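PDB 6E1R: tailspike protein from Acinetobacter phage vB_ApiP_P1, which probably binds its Acinetobacter host and hydrolyses the surface polysaccharide, this chain lacking the N-terminal part of the full-length tailspike. Local coordinates for residues R130-D134 / F166-M170; K172-G177 / S227-G233; F253-R259 / F278-E284. The contacts are given in a common frame with arbitrary orientation. Residue numbers count along the deposited sequence, not the author numbering.

All three contacts belong to the parallel beta-helix body of this trimeric tailspike. Contacts 1 and 3 are buried and alike: neighbouring coils hydrogen-bond in parallel near a corner between the same two sheets, with apolar residues turned inward and polar or aromatic ones turned to the other subunits. In contact 3 the pairing continues on both sides of the corner, with paired aromatic rings before it and a charged cluster at the far end; in contact 1 it stops at the corner, where glycines permit close approach. Contact 2 shares strand 169-173 with contact 1 but lies where the chain leaves that strand. It is partly exposed, touches no other subunit, and joins loops by packing alone.

Contact 1: R130-D134 / F166-M170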
loop_
_atom_site.group_PDB
_atom_site.type_symbol
_atom_site.label_atom_id
_atom_site.label_comp_id
_atom_site.label_asym_id
_atom_site.label_seq_id
_atom_site.Cartn_x
_atom_site.Cartn_y
_atom_site.Cartn_z
ATOM N N ARG A 130 25.626 15.587 -0.656
ATOM C CA ARG A 130 24.352 16.054 -1.191
ATOM C C ARG A 130 24.650 16.872 -2.441
ATOM O O ARG A 130 25.206 17.972 -2.351
ATOM C CB ARG A 130 23.584 16.873 -0.156
ATOM C CG ARG A 130 22.322 17.524 -0.693
ATOM C CD ARG A 130 21.664 18.386 0.368
ATOM N NE ARG A 130 20.609 19.228 -0.187
ATOM C CZ ARG A 130 20.033 20.227 0.472
ATOM N NH1 ARG A 130 20.406 20.506 1.714
ATOM N NH2 ARG A 130 19.079 20.945 -0.107
ATOM N N ILE A 131 24.285 16.335 -3.602
ATOM C CA ILE A 131 24.572 16.958 -4.887
ATOM C C ILE A 131 23.269 17.073 -5.665
ATOM O O ILE A 131 22.499 16.108 -5.744
ATOM C CB ILE A 131 25.631 16.162 -5.678
ATOM C CG1 ILE A 131 25.831 16.750 -7.075
ATOM C CG2 ILE A 131 25.269 14.682 -5.744
ATOM C CD1 ILE A 131 26.926 16.064 -7.861
ATOM N N GLU A 132 23.013 18.255 -6.223
ATOM C CA GLU A 132 21.768 18.543 -6.919
ATOM C C GLU A 132 22.067 19.187 -8.268
ATOM O O GLU A 132 23.181 19.646 -8.534
ATOM C CB GLU A 132 20.861 19.455 -6.080
ATOM C CG GLU A 132 20.535 18.907 -4.698
ATOM C CD GLU A 132 19.686 19.857 -3.874
ATOM O OE1 GLU A 132 19.844 21.086 -4.031
ATOM O OE2 GLU A 132 18.867 19.376 -3.062
ATOM N N GLY A 133 21.050 19.214 -9.122
ATOM C CA GLY A 133 21.166 19.835 -10.426
ATOM C C GLY A 133 20.040 20.819 -10.664
ATOM O O GLY A 133 18.912 20.625 -10.214
ATOM N N ASP A 134 20.368 21.894 -11.385
ATOM C CA ASP A 134 19.417 22.963 -11.667
ATOM C C ASP A 134 18.927 22.947 -13.113
ATOM O O ASP A 134 18.455 23.972 -13.614
ATOM C CB ASP A 134 20.033 24.325 -11.341
ATOM C CG ASP A 134 21.384 24.537 -12.006
ATOM O OD1 ASP A 134 21.750 23.742 -12.898
ATOM O OD2 ASP A 134 22.076 25.513 -11.643
ATOM N N PHE A 166 20.991 12.510 -4.092
ATOM C CA PHE A 166 21.141 12.814 -5.511
ATOM C C PHE A 166 19.823 13.388 -6.009
ATOM O O PHE A 166 18.834 12.659 -6.140
ATOM C CB PHE A 166 21.538 11.568 -6.300
ATOM C CG PHE A 166 22.867 11.008 -5.898
ATOM C CD1 PHE A 166 22.965 10.106 -4.852
ATOM C CD2 PHE A 166 24.022 11.390 -6.558
ATOM C CE1 PHE A 166 24.188 9.592 -4.475
ATOM C CE2 PHE A 166 25.248 10.881 -6.185
ATOM C CZ PHE A 166 25.331 9.982 -5.141
ATOM N N GLY A 167 19.812 14.687 -6.290
ATOM C CA GLY A 167 18.588 15.358 -6.674
ATOM C C GLY A 167 18.593 15.907 -8.084
ATOM O O GLY A 167 19.351 16.830 -8.399
ATOM N N LYS A 168 17.749 15.332 -8.940
ATOM C CA LYS A 168 17.488 15.846 -10.283
ATOM C C LYS A 168 18.773 15.921 -11.113
ATOM O O LYS A 168 19.199 16.983 -11.571
ATOM C CB LYS A 168 16.783 17.203 -10.198
ATOM C CG LYS A 168 15.507 17.130 -9.371
ATOM C CD LYS A 168 14.898 18.488 -9.098
ATOM C CE LYS A 168 13.618 18.344 -8.285
ATOM N NZ LYS A 168 13.069 19.658 -7.853
ATOM N N LEU A 169 19.386 14.754 -11.297
ATOM C CA LEU A 169 20.589 14.602 -12.101
ATOM C C LEU A 169 20.374 13.494 -13.121
ATOM O O LEU A 169 19.704 12.499 -12.837
ATOM C CB LEU A 169 21.812 14.284 -11.230
ATOM C CG LEU A 169 22.273 15.394 -10.285
ATOM C CD1 LEU A 169 23.377 14.897 -9.366
ATOM C CD2 LEU A 169 22.744 16.597 -11.083
HETATM N N MSE A 170 20.942 13.675 -14.308
HETATM C CA MSE A 170 20.840 12.673 -15.359
HETATM C C MSE A 170 22.210 12.072 -15.643
HETATM O O MSE A 170 23.218 12.772 -15.618
HETATM C CB MSE A 170 20.248 13.286 -16.629
HETATM C CG MSE A 170 19.951 12.283 -17.726
HETATM SE SE MSE A 170 18.902 13.072 -19.165
HETATM C CE MSE A 170 18.657 11.485 -20.277
#
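This is a buried parallel strand pairing between two coils of the beta-helix, ending where the later coil turns a corner. Ile131 pairs with Phe166 and Glu132 with Gly167; Gly167 N donates to Ile131 O (3.1 Å), and Gly133 N to Gly167 O (3.0 Å). Ile131 and Phe166 point into the helix, CG2 of Ile131 meeting CD2 of Phe166 at 3.6 Å, while Ile131 CG1 lies 3.8 Å from Leu169 CD1. The Phe166 ring also meets that of Phe195, nearly parallel, and Phe182 edge-to-face, the layered interior expected of a parallel beta-helix as in other phage tailspikes. At the corner Lys168 adopts the left-handed conformation (phi/psi 58/60). Here Gly133 fits closely: a CB would collide with Lys168 O and Leu169 CD2. A CB on Gly167 would crowd Glu132 CG. The opposite face is polar and serves the trimer. Glu132 OE2, 3.4 Å from Arg130 NH2 in a salt bridge, also pairs with Lys168 of the third subunit, and Lys168 here reaches Glu132 of the second subunit.

Contact 2: K172-G177 / S227-G233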
loop_
_atom_site.group_PDB
_atom_site.type_symbol
_atom_site.label_atom_id
_atom_site.label_comp_id
_atom_site.label_asym_id
_atom_site.label_seq_id
_atom_site.Cartn_x
_atom_site.Cartn_y
_atom_site.Cartn_z
ATOM N N LYS A 172 24.500 9.838 -18.334
ATOM C CA LYS A 172 24.618 9.398 -19.716
ATOM C C LYS A 172 25.983 8.755 -19.928
ATOM O O LYS A 172 26.833 8.731 -19.033
ATOM C CB LYS A 172 24.418 10.560 -20.697
ATOM C CG LYS A 172 23.097 11.294 -20.560
ATOM C CD LYS A 172 22.993 12.406 -21.590
ATOM C CE LYS A 172 21.651 13.113 -21.516
ATOM N NZ LYS A 172 21.543 14.219 -22.508
ATOM N N ALA A 173 26.184 8.234 -21.135
ATOM C CA ALA A 173 27.456 7.663 -21.551
ATOM C C ALA A 173 27.756 8.134 -22.965
ATOM O O ALA A 173 26.872 8.133 -23.827
ATOM C CB ALA A 173 27.436 6.131 -21.493
ATOM N N SER A 174 29.006 8.544 -23.197
ATOM C CA SER A 174 29.384 9.019 -24.525
ATOM C C SER A 174 29.335 7.892 -25.547
ATOM O O SER A 174 28.973 8.113 -26.708
ATOM C CB SER A 174 30.776 9.648 -24.485
ATOM O OG SER A 174 31.776 8.655 -24.344
ATOM N N THR A 175 29.701 6.681 -25.138
ATOM C CA THR A 175 29.617 5.499 -25.984
ATOM C C THR A 175 28.512 4.593 -25.463
ATOM O O THR A 175 28.487 4.254 -24.275
ATOM C CB THR A 175 30.949 4.748 -26.019
ATOM O OG1 THR A 175 31.992 5.641 -26.435
ATOM C CG2 THR A 175 30.874 3.578 -26.988
ATOM N N GLY A 176 27.600 4.206 -26.351
ATOM C CA GLY A 176 26.478 3.380 -25.940
ATOM C C GLY A 176 26.926 1.996 -25.503
ATOM O O GLY A 176 27.763 1.355 -26.142
ATOM N N GLY A 177 26.353 1.532 -24.396
ATOM C CA GLY A 177 26.699 0.234 -23.854
ATOM C C GLY A 177 27.936 0.211 -22.993
ATOM O O GLY A 177 28.532 -0.854 -22.811
ATOM N N SER A 227 20.548 8.938 -25.438
ATOM C CA SER A 227 21.342 9.959 -26.116
ATOM C C SER A 227 22.118 9.365 -27.286
ATOM O O SER A 227 22.136 9.934 -28.384
ATOM C CB SER A 227 22.289 10.632 -25.122
ATOM O OG SER A 227 23.283 9.728 -24.673
ATOM N N THR A 228 22.766 8.222 -27.072
ATOM C CA THR A 228 23.471 7.510 -28.128
ATOM C C THR A 228 23.069 6.042 -28.092
ATOM O O THR A 228 22.703 5.508 -27.042
ATOM C CB THR A 228 25.001 7.663 -28.004
ATOM O OG1 THR A 228 25.636 7.093 -29.155
ATOM C CG2 THR A 228 25.520 6.984 -26.749
ATOM N N THR A 229 23.139 5.395 -29.255
ATOM C CA THR A 229 22.654 4.026 -29.392
ATOM C C THR A 229 23.473 3.055 -28.552
ATOM O O THR A 229 24.705 3.105 -28.532
ATOM C CB THR A 229 22.687 3.598 -30.861
ATOM O OG1 THR A 229 23.324 4.616 -31.643
ATOM C CG2 THR A 229 21.275 3.376 -31.382
ATOM N N ASN A 230 22.771 2.156 -27.861
ATOM C CA ASN A 230 23.372 1.121 -27.026
ATOM C C ASN A 230 23.122 -0.231 -27.685
ATOM O O ASN A 230 21.974 -0.679 -27.784
ATOM C CB ASN A 230 22.792 1.163 -25.612
ATOM C CG ASN A 230 23.446 0.167 -24.664
ATOM O OD1 ASN A 230 24.034 -0.829 -25.087
ATOM N ND2 ASN A 230 23.336 0.435 -23.368
ATOM N N SER A 231 24.201 -0.877 -28.128
ATOM C CA SER A 231 24.130 -2.191 -28.751
ATOM C C SER A 231 24.564 -3.314 -27.820
ATOM O O SER A 231 24.295 -4.483 -28.116
ATOM C CB SER A 231 24.989 -2.225 -30.020
ATOM O OG SER A 231 26.343 -1.933 -29.724
ATOM N N ILE A 232 25.214 -2.995 -26.702
ATOM C CA ILE A 232 25.686 -4.040 -25.800
ATOM C C ILE A 232 24.574 -4.477 -24.857
ATOM O O ILE A 232 24.400 -5.673 -24.598
ATOM C CB ILE A 232 26.932 -3.554 -25.035
ATOM C CG1 ILE A 232 28.048 -3.194 -26.021
ATOM C CG2 ILE A 232 27.402 -4.608 -24.044
ATOM C CD1 ILE A 232 29.328 -2.722 -25.363
ATOM N N GLY A 233 23.811 -3.534 -24.336
ATOM C CA GLY A 233 22.690 -3.832 -23.465
ATOM C C GLY A 233 22.549 -2.775 -22.390
ATOM O O GLY A 233 23.482 -2.038 -22.069
#
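The two backbones run in roughly the same direction and converge, from 7.2 Å between the CA atoms of Lys172 and Ser227 to 4.0 Å between those of Gly176 and Asn230. They are the exit of strand 169-173 of the beta-helix and the loop between strands 221-222 and 235-239. The close approach suits glycine: a CB on Gly176 would strike Thr229 O, to which its CA makes a C-H...O contact of 3.2 Å, and one on Gly177 would run into Ile232 CB and Asn230 OD1. Thr228 presses its methyl CG2 onto the turn, 3.4 Å from Ala173 O and 3.5 Å from Gly176 N. Ile232 CD1 sits 3.3 Å from Gly177 O. Asn230 holds its own loop, OD1 accepting from Gly233 N (2.8 Å) in an Asx motif, while ND2 donates to Gly233 O (2.8 Å) and to Arg202 O. Gly177 and Ala173 bond to Ser203 of the coil between; with no hydrogen bond across, the contact rests on van der Waals fit and shape.

Contact 3: F253-R259 / F278-E284; sequences FYNCIFR and FFACDLE
Two inward-facing phenylalanines, Phe253 and Phe278, form the apolar centre: flat rings that fill the layered interior, planes at 11°, centroids 4.8 Å apart, barely overlapping, Phe278 CE2 3.4 Å from Phe253 CD1. Cys281 SG packs 3.6 Å from Phe253 CB, and Phe258 CD1 lies 4.0 Å from Leu283 CG. All four phenylalanines, Tyr254 and Arg259 take chi1 m, Asp282 t, Glu284 p. Parallel bridges join Phe253-Phe278, Tyr254-Phe279, Ile257-Asp282 and Phe258-Leu283, the axes of strands 257-259 and 281-284 lying 4.7 Å apart at 5°. Phe279 N donates to Phe253 O (2.7 Å), Asn255 N to Phe279 O (2.9 Å), Asp282 N to Cys256 O (2.8 Å), Phe258 N to Asp282 O (2.7 Å) and Glu284 N to Phe258 O (3.2 Å). Asn255 (58/27), tolerant of left-handed angles, and Ala280 (57/36) turn the corner alike, as in parallel beta-helices. Outward, Tyr254 and Phe279 form a second displaced pair (centroids 5.1 Å). Arg259 NH2 forms a hydrogen-bonded salt bridge with Glu284 OE2 (3.2 Å) and, by charge alone, one with Asp282 OD2 (3.3 Å). Asn255 OD1 bonds Thr252 of the second subunit. Phe217 and Phe303 extend the inner aromatic row, and strands 235-239 and 267-270 face it.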
loop_
_atom_site.group_PDB
_atom_site.type_symbol
_atom_site.label_atom_id
_atom_site.label_comp_id
_atom_site.label_asym_id
_atom_site.label_seq_id
_atom_site.Cartn_x
_atom_site.Cartn_y
_atom_site.Cartn_z
ATOM N N PHE A 253 10.751 2.015 -4.457
ATOM C CA PHE A 253 10.619 2.770 -5.696
ATOM C C PHE A 253 9.218 3.357 -5.773
ATOM O O PHE A 253 8.228 2.621 -5.696
ATOM C CB PHE A 253 10.898 1.877 -6.908
ATOM C CG PHE A 253 12.262 1.251 -6.895
ATOM C CD1 PHE A 253 12.521 0.127 -6.122
ATOM C CD2 PHE A 253 13.287 1.785 -7.653
ATOM C CE1 PHE A 253 13.777 -0.449 -6.109
ATOM C CE2 PHE A 253 14.543 1.214 -7.645
ATOM C CZ PHE A 253 14.789 0.095 -6.870
ATOM N N TYR A 254 9.137 4.676 -5.930
ATOM C CA TYR A 254 7.868 5.388 -6.034
ATOM C C TYR A 254 7.770 6.028 -7.411
ATOM O O TYR A 254 8.591 6.885 -7.757
ATOM C CB TYR A 254 7.742 6.455 -4.945
ATOM C CG TYR A 254 7.794 5.925 -3.528
ATOM C CD1 TYR A 254 6.631 5.744 -2.790
ATOM C CD2 TYR A 254 9.006 5.619 -2.925
ATOM C CE1 TYR A 254 6.675 5.268 -1.493
ATOM C CE2 TYR A 254 9.060 5.142 -1.630
ATOM C CZ TYR A 254 7.892 4.969 -0.919
ATOM O OH TYR A 254 7.943 4.494 0.372
ATOM N N ASN A 255 6.773 5.607 -8.191
ATOM C CA ASN A 255 6.452 6.217 -9.484
ATOM C C ASN A 255 7.630 6.182 -10.456
ATOM O O ASN A 255 7.744 7.035 -11.339
ATOM C CB ASN A 255 5.955 7.656 -9.309
ATOM C CG ASN A 255 4.843 7.767 -8.287
ATOM O OD1 ASN A 255 3.673 7.542 -8.599
ATOM N ND2 ASN A 255 5.202 8.117 -7.058
ATOM N N CYS A 256 8.517 5.206 -10.304
ATOM C CA CYS A 256 9.641 5.084 -11.216
ATOM C C CYS A 256 9.212 4.381 -12.500
ATOM O O CYS A 256 8.204 3.672 -12.547
ATOM C CB CYS A 256 10.794 4.330 -10.555
ATOM S SG CYS A 256 11.498 5.193 -9.137
ATOM N N ILE A 257 10.000 4.585 -13.553
ATOM C CA ILE A 257 9.688 4.068 -14.880
ATOM C C ILE A 257 10.872 3.251 -15.378
ATOM O O ILE A 257 12.019 3.709 -15.312
ATOM C CB ILE A 257 9.354 5.197 -15.872
ATOM C CG1 ILE A 257 8.166 6.018 -15.367
ATOM C CG2 ILE A 257 9.055 4.625 -17.247
ATOM C CD1 ILE A 257 7.978 7.331 -16.094
ATOM N N PHE A 258 10.592 2.049 -15.880
ATOM C CA PHE A 258 11.607 1.153 -16.426
ATOM C C PHE A 258 11.182 0.757 -17.833
ATOM O O PHE A 258 10.252 -0.038 -18.000
ATOM C CB PHE A 258 11.784 -0.085 -15.546
ATOM C CG PHE A 258 12.159 0.223 -14.124
ATOM C CD1 PHE A 258 11.186 0.537 -13.187
ATOM C CD2 PHE A 258 13.483 0.184 -13.718
ATOM C CE1 PHE A 258 11.528 0.817 -11.877
ATOM C CE2 PHE A 258 13.831 0.462 -12.409
ATOM C CZ PHE A 258 12.852 0.779 -11.487
ATOM N N ARG A 259 11.854 1.313 -18.843
ATOM C CA ARG A 259 11.517 1.076 -20.239
ATOM C C ARG A 259 12.746 0.636 -21.022
ATOM O O ARG A 259 13.876 1.020 -20.708
ATOM C CB ARG A 259 10.923 2.324 -20.914
ATOM C CG ARG A 259 9.545 2.723 -20.434
ATOM C CD ARG A 259 8.988 3.801 -21.348
ATOM N NE ARG A 259 7.626 4.182 -20.995
ATOM C CZ ARG A 259 7.305 5.295 -20.346
ATOM N NH1 ARG A 259 8.248 6.155 -19.989
ATOM N NH2 ARG A 259 6.036 5.554 -20.067
ATOM N N PHE A 278 7.699 -1.705 -4.890
ATOM C CA PHE A 278 7.457 -0.816 -6.023
ATOM C C PHE A 278 6.059 -0.224 -5.902
ATOM O O PHE A 278 5.063 -0.930 -6.092
ATOM C CB PHE A 278 7.619 -1.564 -7.347
ATOM C CG PHE A 278 8.971 -2.195 -7.524
ATOM C CD1 PHE A 278 9.240 -3.453 -7.008
ATOM C CD2 PHE A 278 9.972 -1.532 -8.211
ATOM C CE1 PHE A 278 10.484 -4.031 -7.169
ATOM C CE2 PHE A 278 11.218 -2.106 -8.378
ATOM C CZ PHE A 278 11.474 -3.357 -7.855
ATOM N N PHE A 279 5.983 1.070 -5.593
ATOM C CA PHE A 279 4.714 1.778 -5.454
ATOM C C PHE A 279 4.431 2.545 -6.740
ATOM O O PHE A 279 5.142 3.501 -7.069
ATOM C CB PHE A 279 4.746 2.724 -4.255
ATOM C CG PHE A 279 4.755 2.025 -2.927
ATOM C CD1 PHE A 279 5.944 1.599 -2.360
ATOM C CD2 PHE A 279 3.572 1.798 -2.242
ATOM C CE1 PHE A 279 5.953 0.958 -1.134
ATOM C CE2 PHE A 279 3.575 1.157 -1.018
ATOM C CZ PHE A 279 4.768 0.737 -0.463
ATOM N N ALA A 280 3.391 2.125 -7.464
ATOM C CA ALA A 280 2.904 2.830 -8.652
ATOM C C ALA A 280 3.996 2.987 -9.709
ATOM O O ALA A 280 4.066 3.999 -10.410
ATOM C CB ALA A 280 2.308 4.190 -8.280
ATOM N N CYS A 281 4.850 1.976 -9.835
ATOM C CA CYS A 281 5.922 2.022 -10.815
ATOM C C CYS A 281 5.421 1.565 -12.184
ATOM O O CYS A 281 4.342 0.985 -12.324
ATOM C CB CYS A 281 7.104 1.170 -10.359
ATOM S SG CYS A 281 7.935 1.804 -8.885
ATOM N N ASP A 282 6.229 1.834 -13.205
ATOM C CA ASP A 282 5.866 1.566 -14.594
ATOM C C ASP A 282 6.969 0.735 -15.234
ATOM O O ASP A 282 8.069 1.241 -15.481
ATOM C CB ASP A 282 5.650 2.875 -15.353
ATOM C CG ASP A 282 5.153 2.661 -16.767
ATOM O OD1 ASP A 282 4.751 1.528 -17.101
ATOM O OD2 ASP A 282 5.174 3.636 -17.546
ATOM N N LEU A 283 6.678 -0.535 -15.502
ATOM C CA LEU A 283 7.612 -1.459 -16.144
ATOM C C LEU A 283 6.995 -1.883 -17.473
ATOM O O LEU A 283 6.200 -2.824 -17.524
ATOM C CB LEU A 283 7.914 -2.674 -15.255
ATOM C CG LEU A 283 8.745 -2.494 -13.980
ATOM C CD1 LEU A 283 7.953 -1.808 -12.873
ATOM C CD2 LEU A 283 9.277 -3.838 -13.505
ATOM N N GLU A 284 7.358 -1.189 -18.551
ATOM C CA GLU A 284 6.752 -1.453 -19.847
ATOM C C GLU A 284 7.780 -1.294 -20.958
ATOM O O GLU A 284 8.827 -0.664 -20.786
ATOM C CB GLU A 284 5.547 -0.538 -20.115
ATOM C CG GLU A 284 5.879 0.939 -20.221
ATOM C CD GLU A 284 4.680 1.768 -20.646
ATOM O OE1 GLU A 284 3.992 1.367 -21.609
ATOM O OE2 GLU A 284 4.419 2.814 -20.019
#